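Local coordinates for major extracellular endoglucanase (Xanthomonas campestris pv. campestris, PDB 4TUF), which hydrolyses internal beta-1,4-glucosidic linkages of cellulose, lichenin and cereal beta-glucans, here as the catalytic TIM-barrel domain of a family 5 glycoside hydrolase, at residues I118-Y123 against H159-W164; W164-A169 against T199-C204. All coordinates share one frame; numbering follows the deposited sequence.

Contact 1: I118-Y123 against H159-W164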
ATOM      1  N   ILE A 118       3.387  13.233   2.939  1.00 45.45           N
ATOM      2  CA  ILE A 118       4.250  12.057   2.822  1.00 38.22           C
ATOM      3  C   ILE A 118       5.719  12.468   2.758  1.00 31.46           C
ATOM      4  O   ILE A 118       6.121  13.208   1.859  1.00 36.92           O
ATOM      5  CB  ILE A 118       3.889  11.235   1.567  1.00 41.62           C
ATOM      6  CG1 ILE A 118       2.463  10.693   1.689  1.00 40.54           C
ATOM      7  CG2 ILE A 118       4.893  10.108   1.343  1.00 32.12           C
ATOM      8  CD1 ILE A 118       1.892  10.206   0.391  1.00 43.89           C
ATOM      9  N   SER A 119       6.520  11.997   3.707  1.00 27.31           N
ATOM     10  CA  SER A 119       7.911  12.439   3.793  1.00 39.33           C
ATOM     11  C   SER A 119       8.791  11.794   2.729  1.00 40.87           C
ATOM     12  O   SER A 119       8.564  10.650   2.330  1.00 32.80           O
ATOM     13  CB  SER A 119       8.492  12.145   5.177  1.00 37.27           C
ATOM     14  OG  SER A 119       8.565  10.750   5.412  1.00 44.61           O
ATOM     15  N   GLU A 120       9.794  12.543   2.276  1.00 38.37           N
ATOM     16  CA  GLU A 120      10.783  12.026   1.340  1.00 33.51           C
ATOM     17  C   GLU A 120      11.569  10.877   1.963  1.00 31.34           C
ATOM     18  O   GLU A 120      11.735   9.820   1.357  1.00 39.38           O
ATOM     19  CB  GLU A 120      11.736  13.137   0.897  1.00 27.30           C
ATOM     20  CG  GLU A 120      11.125  14.111  -0.085  1.00 30.51           C
ATOM     21  CD  GLU A 120      12.079  15.224  -0.452  1.00 43.52           C
ATOM     22  OE1 GLU A 120      11.615  16.271  -0.950  1.00 40.63           O
ATOM     23  OE2 GLU A 120      13.297  15.053  -0.235  1.00 46.41           O
ATOM     24  N   LEU A 121      12.040  11.092   3.184  1.00 25.00           N
ATOM     25  CA  LEU A 121      12.828  10.097   3.893  1.00 24.53           C
ATOM     26  C   LEU A 121      12.015   9.477   5.018  1.00 29.13           C
ATOM     27  O   LEU A 121      10.885   9.885   5.278  1.00 28.70           O
ATOM     28  CB  LEU A 121      14.102  10.730   4.447  1.00 22.40           C
ATOM     29  CG  LEU A 121      14.925  11.546   3.451  1.00 21.38           C
ATOM     30  CD1 LEU A 121      16.092  12.223   4.141  1.00 20.95           C
ATOM     31  CD2 LEU A 121      15.407  10.640   2.338  1.00 22.24           C
ATOM     32  N   TRP A 122      12.597   8.501   5.700  1.00 25.85           N
ATOM     33  CA  TRP A 122      11.897   7.801   6.772  1.00 24.74           C
ATOM     34  C   TRP A 122      11.888   8.625   8.061  1.00 29.17           C
ATOM     35  O   TRP A 122      11.411   8.166   9.101  1.00 35.12           O
ATOM     36  CB  TRP A 122      12.538   6.431   7.015  1.00 30.21           C
ATOM     37  CG  TRP A 122      14.013   6.507   7.228  1.00 35.21           C
ATOM     38  CD1 TRP A 122      14.674   6.469   8.421  1.00 33.36           C
ATOM     39  CD2 TRP A 122      15.018   6.658   6.216  1.00 32.28           C
ATOM     40  NE1 TRP A 122      16.026   6.585   8.213  1.00 35.93           N
ATOM     41  CE2 TRP A 122      16.262   6.704   6.868  1.00 29.30           C
ATOM     42  CE3 TRP A 122      14.982   6.766   4.823  1.00 33.29           C
ATOM     43  CZ2 TRP A 122      17.461   6.846   6.177  1.00 29.77           C
ATOM     44  CZ3 TRP A 122      16.175   6.911   4.137  1.00 32.71           C
ATOM     45  CH2 TRP A 122      17.396   6.949   4.814  1.00 30.71           C
ATOM     46  N   TYR A 123      12.412   9.845   7.984  1.00 27.12           N
ATOM     47  CA  TYR A 123      12.508  10.715   9.152  1.00 26.15           C
ATOM     48  C   TYR A 123      12.344  12.161   8.751  1.00 32.84           C
ATOM     49  O   TYR A 123      12.573  12.518   7.593  1.00 31.50           O
ATOM     50  CB  TYR A 123      13.849  10.538   9.859  1.00 31.88           C
ATOM     51  CG  TYR A 123      15.065  10.927   9.026  1.00 34.04           C
ATOM     52  CD1 TYR A 123      15.657  10.020   8.150  1.00 30.44           C
ATOM     53  CD2 TYR A 123      15.633  12.190   9.137  1.00 34.25           C
ATOM     54  CE1 TYR A 123      16.767  10.368   7.404  1.00 32.49           C
ATOM     55  CE2 TYR A 123      16.744  12.545   8.396  1.00 35.49           C
ATOM     56  CZ  TYR A 123      17.307  11.634   7.534  1.00 36.01           C
ATOM     57  OH  TYR A 123      18.418  11.993   6.802  1.00 33.72           O
ATOM     58  N   HIS A 159      10.811   9.158  -1.729  1.00 34.70           N
ATOM     59  CA  HIS A 159      11.042   9.952  -2.936  1.00 32.26           C
ATOM     60  C   HIS A 159      12.000  11.094  -2.633  1.00 35.52           C
ATOM     61  O   HIS A 159      12.565  11.159  -1.545  1.00 36.44           O
ATOM     62  CB  HIS A 159       9.726  10.496  -3.492  1.00 32.82           C
ATOM     63  CG  HIS A 159       8.966  11.347  -2.523  1.00 36.87           C
ATOM     64  ND1 HIS A 159       8.264  10.820  -1.459  1.00 39.75           N
ATOM     65  CD2 HIS A 159       8.796  12.690  -2.458  1.00 29.26           C
ATOM     66  CE1 HIS A 159       7.701  11.801  -0.777  1.00 39.40           C
ATOM     67  NE2 HIS A 159       8.004  12.946  -1.366  1.00 35.32           N
ATOM     68  N   GLY A 160      12.187  11.986  -3.599  1.00 30.97           N
ATOM     69  CA  GLY A 160      13.025  13.156  -3.400  1.00 24.00           C
ATOM     70  C   GLY A 160      14.472  12.834  -3.089  1.00 27.62           C
ATOM     71  O   GLY A 160      15.221  12.373  -3.951  1.00 33.49           O
ATOM     72  N   ALA A 161      14.861  13.068  -1.841  1.00 30.56           N
ATOM     73  CA  ALA A 161      16.249  12.909  -1.427  1.00 33.11           C
ATOM     74  C   ALA A 161      16.599  11.445  -1.173  1.00 29.79           C
ATOM     75  O   ALA A 161      17.775  11.087  -1.080  1.00 32.81           O
ATOM     76  CB  ALA A 161      16.526  13.749  -0.190  1.00 22.55           C
ATOM     77  N   ALA A 162      15.577  10.599  -1.076  1.00 27.51           N
ATOM     78  CA  ALA A 162      15.784   9.175  -0.835  1.00 26.73           C
ATOM     79  C   ALA A 162      16.671   8.565  -1.909  1.00 31.98           C
ATOM     80  O   ALA A 162      16.484   8.816  -3.098  1.00 40.10           O
ATOM     81  CB  ALA A 162      14.445   8.446  -0.772  1.00 21.42           C
ATOM     82  N   THR A 163      17.655   7.784  -1.488  1.00 30.45           N
ATOM     83  CA  THR A 163      18.504   7.081  -2.440  1.00 29.28           C
ATOM     84  C   THR A 163      18.593   5.600  -2.078  1.00 36.25           C
ATOM     85  O   THR A 163      17.939   5.137  -1.144  1.00 38.25           O
ATOM     86  CB  THR A 163      19.918   7.681  -2.502  1.00 27.97           C
ATOM     87  OG1 THR A 163      20.528   7.614  -1.206  1.00 29.81           O
ATOM     88  CG2 THR A 163      19.869   9.139  -2.965  1.00 22.73           C
ATOM     89  N   TRP A 164      19.404   4.865  -2.826  1.00 34.75           N
ATOM     90  CA  TRP A 164      19.503   3.422  -2.668  1.00 26.22           C
ATOM     91  C   TRP A 164      20.891   2.968  -3.110  1.00 36.23           C
ATOM     92  O   TRP A 164      21.237   3.063  -4.288  1.00 39.73           O
ATOM     93  CB  TRP A 164      18.408   2.734  -3.485  1.00 26.08           C
ATOM     94  CG  TRP A 164      18.300   1.243  -3.326  1.00 29.66           C
ATOM     95  CD1 TRP A 164      19.314   0.333  -3.362  1.00 37.79           C
ATOM     96  CD2 TRP A 164      17.095   0.489  -3.160  1.00 30.69           C
ATOM     97  NE1 TRP A 164      18.819  -0.939  -3.207  1.00 35.51           N
ATOM     98  CE2 TRP A 164      17.459  -0.871  -3.082  1.00 32.16           C
ATOM     99  CE3 TRP A 164      15.745   0.831  -3.060  1.00 25.12           C
ATOM    100  CZ2 TRP A 164      16.523  -1.883  -2.905  1.00 32.51           C
ATOM    101  CZ3 TRP A 164      14.818  -0.175  -2.887  1.00 27.76           C
ATOM    102  CH2 TRP A 164      15.210  -1.514  -2.807  1.00 31.03           C
TER
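The imidazole of H159 lies against the backbone and side chain of E120. One face of the ring carries E120 CA, a CH-pi contact 3.9 Å from the ring centroid, with E120 CG over the same face near CD2 and NE2. At the edge, in plane, sits I118 O, 3.4 Å from H159 CE1; I118 CG2 also comes to CE1, the two side chains crossing at about a right angle. The ring is held further by ND1, which is hydrogen-bonded to E157 O, and by W212, which stacks on it.

Two hydrogen bonds tie the loops together. H159 N reaches E120 O in the carbonyl plane, on a lone pair, nearly straight at 3.3 Å. The E120 carboxylate takes A161 N on OE2 at 3.0 Å, but from above its plane, 54° out. A type II' turn from H159 to A162 presents that N-H; G160 takes a positive phi at its second position, where glycine is favoured, and its CA lies against the same face of the carboxylate with no side chain in the way. Beyond it, L121 CD2 packs on A162, 3.9 Å from its CB, and small alanines let the leucine come close to the turn.

E120 thus serves both as a polar partner of the turn and as an aliphatic cover for the ring. I118, S119, E120 and H159 together line a pocket that holds a dihydrogenphosphate ion. Because ND1 bonds to a carbonyl oxygen, it should carry a hydrogen, which ties the ring to the backbone of E157, probably the proton donor.

Contact 2: W164-A169 against T199-C204. With 2HP (dihydrogenphosphate ion), chain H.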
ATOM      1  N   TRP A 164      19.404   4.865  -2.826  1.00 34.75           N
ATOM      2  CA  TRP A 164      19.503   3.422  -2.668  1.00 26.22           C
ATOM      3  C   TRP A 164      20.891   2.968  -3.110  1.00 36.23           C
ATOM      4  O   TRP A 164      21.237   3.063  -4.288  1.00 39.73           O
ATOM      5  CB  TRP A 164      18.408   2.734  -3.485  1.00 26.08           C
ATOM      6  CG  TRP A 164      18.300   1.243  -3.326  1.00 29.66           C
ATOM      7  CD1 TRP A 164      19.314   0.333  -3.362  1.00 37.79           C
ATOM      8  CD2 TRP A 164      17.095   0.489  -3.160  1.00 30.69           C
ATOM      9  NE1 TRP A 164      18.819  -0.939  -3.207  1.00 35.51           N
ATOM     10  CE2 TRP A 164      17.459  -0.871  -3.082  1.00 32.16           C
ATOM     11  CE3 TRP A 164      15.745   0.831  -3.060  1.00 25.12           C
ATOM     12  CZ2 TRP A 164      16.523  -1.883  -2.905  1.00 32.51           C
ATOM     13  CZ3 TRP A 164      14.818  -0.175  -2.887  1.00 27.76           C
ATOM     14  CH2 TRP A 164      15.210  -1.514  -2.807  1.00 31.03           C
ATOM     15  N   GLY A 165      21.688   2.502  -2.153  1.00 36.85           N
ATOM     16  CA  GLY A 165      22.995   1.935  -2.429  1.00 34.28           C
ATOM     17  C   GLY A 165      24.084   2.906  -2.841  1.00 40.44           C
ATOM     18  O   GLY A 165      24.984   2.541  -3.601  1.00 50.65           O
ATOM     19  N   THR A 166      24.024   4.135  -2.336  1.00 39.09           N
ATOM     20  CA  THR A 166      25.018   5.151  -2.686  1.00 35.63           C
ATOM     21  C   THR A 166      26.107   5.299  -1.628  1.00 40.14           C
ATOM     22  O   THR A 166      27.068   6.042  -1.820  1.00 42.10           O
ATOM     23  CB  THR A 166      24.367   6.529  -2.892  1.00 36.77           C
ATOM     24  OG1 THR A 166      23.813   6.982  -1.649  1.00 41.39           O
ATOM     25  CG2 THR A 166      23.271   6.451  -3.935  1.00 31.20           C
ATOM     26  N   GLY A 167      25.951   4.600  -0.507  1.00 39.74           N
ATOM     27  CA  GLY A 167      26.901   4.708   0.586  1.00 35.08           C
ATOM     28  C   GLY A 167      26.629   5.905   1.481  1.00 45.28           C
ATOM     29  O   GLY A 167      27.405   6.197   2.393  1.00 53.59           O
ATOM     30  N   ASN A 168      25.525   6.601   1.223  1.00 45.72           N
ATOM     31  CA  ASN A 168      25.151   7.767   2.018  1.00 42.78           C
ATOM     32  C   ASN A 168      24.071   7.428   3.031  1.00 44.22           C
ATOM     33  O   ASN A 168      22.912   7.237   2.663  1.00 45.30           O
ATOM     34  CB  ASN A 168      24.675   8.898   1.116  1.00 39.69           C
ATOM     35  CG  ASN A 168      24.499  10.188   1.862  1.00 41.25           C
ATOM     36  OD1 ASN A 168      25.465  10.763   2.358  1.00 49.39           O
ATOM     37  ND2 ASN A 168      23.267  10.663   1.942  1.00 46.71           N
ATOM     38  N   ALA A 169      24.449   7.361   4.306  1.00 41.82           N
ATOM     39  CA  ALA A 169      23.555   6.824   5.331  1.00 35.88           C
ATOM     40  C   ALA A 169      22.312   7.685   5.529  1.00 36.64           C
ATOM     41  O   ALA A 169      21.245   7.177   5.871  1.00 42.99           O
ATOM     42  CB  ALA A 169      24.296   6.672   6.640  1.00 30.66           C
ATOM     43  N   THR A 199      12.473   7.163  -6.028  1.00 29.62           N
ATOM     44  CA  THR A 199      12.322   7.793  -7.334  1.00 35.05           C
ATOM     45  C   THR A 199      13.659   7.789  -8.082  1.00 34.33           C
ATOM     46  O   THR A 199      14.209   6.717  -8.347  1.00 34.33           O
ATOM     47  CB  THR A 199      11.751   9.226  -7.220  1.00 30.18           C
ATOM     48  OG1 THR A 199      12.438   9.954  -6.199  1.00 33.57           O
ATOM     49  CG2 THR A 199      10.284   9.155  -6.865  1.00 25.15           C
ATOM     50  N   ASP A 200      14.170   8.968  -8.432  1.00 28.82           N
ATOM     51  CA  ASP A 200      15.460   9.066  -9.124  1.00 36.41           C
ATOM     52  C   ASP A 200      16.611   8.666  -8.206  1.00 42.93           C
ATOM     53  O   ASP A 200      16.602   8.978  -7.014  1.00 39.85           O
ATOM     54  CB  ASP A 200      15.695  10.485  -9.645  1.00 37.23           C
ATOM     55  CG  ASP A 200      14.951  10.774 -10.937  1.00 45.33           C
ATOM     56  OD1 ASP A 200      14.163   9.917 -11.392  1.00 47.76           O
ATOM     57  OD2 ASP A 200      15.152  11.873 -11.499  1.00 51.37           O
ATOM     58  N   ASN A 201      17.606   7.983  -8.767  1.00 40.26           N
ATOM     59  CA  ASN A 201      18.763   7.553  -7.991  1.00 36.85           C
ATOM     60  C   ASN A 201      20.084   7.865  -8.702  1.00 40.76           C
ATOM     61  O   ASN A 201      20.195   7.725  -9.919  1.00 38.46           O
ATOM     62  CB  ASN A 201      18.658   6.058  -7.694  1.00 38.51           C
ATOM     63  CG  ASN A 201      19.513   5.639  -6.524  1.00 39.42           C
ATOM     64  OD1 ASN A 201      19.347   6.147  -5.417  1.00 40.25           O
ATOM     65  ND2 ASN A 201      20.424   4.696  -6.753  1.00 37.58           N
ATOM     66  N   PRO A 202      21.094   8.306  -7.944  1.00 45.11           N
ATOM     67  CA  PRO A 202      22.384   8.634  -8.570  1.00 41.71           C
ATOM     68  C   PRO A 202      23.162   7.430  -9.120  1.00 43.18           C
ATOM     69  O   PRO A 202      24.102   7.649  -9.884  1.00 48.88           O
ATOM     70  CB  PRO A 202      23.168   9.307  -7.436  1.00 28.38           C
ATOM     71  CG  PRO A 202      22.455   8.956  -6.187  1.00 32.52           C
ATOM     72  CD  PRO A 202      21.022   8.737  -6.538  1.00 35.34           C
ATOM     73  N   VAL A 203      22.799   6.202  -8.749  1.00 37.16           N
ATOM     74  CA  VAL A 203      23.428   5.015  -9.340  1.00 37.57           C
ATOM     75  C   VAL A 203      22.414   3.936  -9.692  1.00 41.35           C
ATOM     76  O   VAL A 203      21.355   3.847  -9.077  1.00 43.01           O
ATOM     77  CB  VAL A 203      24.488   4.359  -8.405  1.00 41.03           C
ATOM     78  CG1 VAL A 203      25.675   5.281  -8.173  1.00 33.14           C
ATOM     79  CG2 VAL A 203      23.861   3.913  -7.093  1.00 35.38           C
ATOM     80  N   CYS A 204      22.766   3.117 -10.681  1.00 46.43           N
ATOM     81  CA  CYS A 204      22.002   1.926 -11.051  1.00 37.66           C
ATOM     82  C   CYS A 204      20.526   2.231 -11.263  1.00 38.38           C
ATOM     83  O   CYS A 204      19.652   1.581 -10.686  1.00 44.92           O
ATOM     84  CB  CYS A 204      22.175   0.845  -9.983  1.00 36.69           C
ATOM     85  SG  CYS A 204      21.496  -0.781 -10.395  1.00 56.22           S
TER
HETATM   86  P   2HP H 404      25.390   3.055   4.034  1.00 85.30           P
HETATM   87  O1  2HP H 404      25.087   2.654   5.463  1.00 82.89           O
HETATM   88  O2  2HP H 404      25.678   1.825   3.197  1.00 83.71           O
HETATM   89  O3  2HP H 404      24.203   3.779   3.447  1.00 80.04           O
HETATM   90  O4  2HP H 404      26.590   3.979   4.034  1.00 85.30           O
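The polar part of this contact belongs to N201, whose amide meets the backbone of W164 with both of its ends. OD1 accepts W164 N at 2.9 Å, a weak bond because it is bent to 128°. ND2 gives a better-directed bond to W164 O at 3.1 Å, on a lone pair in the carbonyl plane, although the oxygen is tilted 23° from the amide plane. The same ND2 donates to V203 O at 2.6 Å, close to the amide plane, and this bond within 199-204 helps to fix the rotation of the amide. A chi1 of -160°, anti to the backbone N, carries CG toward W164; asparagine suits the place because a single short side chain offers both an acceptor and a donor to one residue's N-H and C=O.

The apolar part is carried by T166, P202 and V203. T166 CG2 rests on the proline ring, 3.5 Å from P202 CG, the two side chains crossing at about a right angle, and it also nears V203 CG2 at 4.1 Å. That valine methyl lies beside the carbonyl oxygens of W164 and G165 as well. The T166 hydroxyl turns to other partners, chiefly D172, while its methyl serves this contact.

Farther along, G167 O lies 2.9 Å from O4 of a bound dihydrogenphosphate, in a pocket completed by D172 and K175. C204 forms a disulfide with C221. Side chain pairs with backbone between irregular loops that follow the neighbouring parallel strands 149-153 and 192-195, the kind that rim the active-site end of a TIM barrel, here away from the probable catalytic residues.

Contacts 1 and 2 follow one another along the chain and share W164, at which the first ends and the second begins; their centres lie 11 Å apart. Together they join three loops, those after strands 105-110, 149-153 and 192-195, which stand side by side in the parallel barrel sheet. The middle loop, leading to helix 173-187, contacts the preceding loop through 159-164 and the following loop through 164-169. The contacts also touch directly: T163 CA lies 3.2 Å from N201 OD1, and T199 OG1 packs near H159. Contact 1 is the nearer to the probable catalytic glutamates E157 and E278; the centres lie about 16 Å and 23 Å from the chain's centre, so the loop 159-169 leads outward from beside the probable active site.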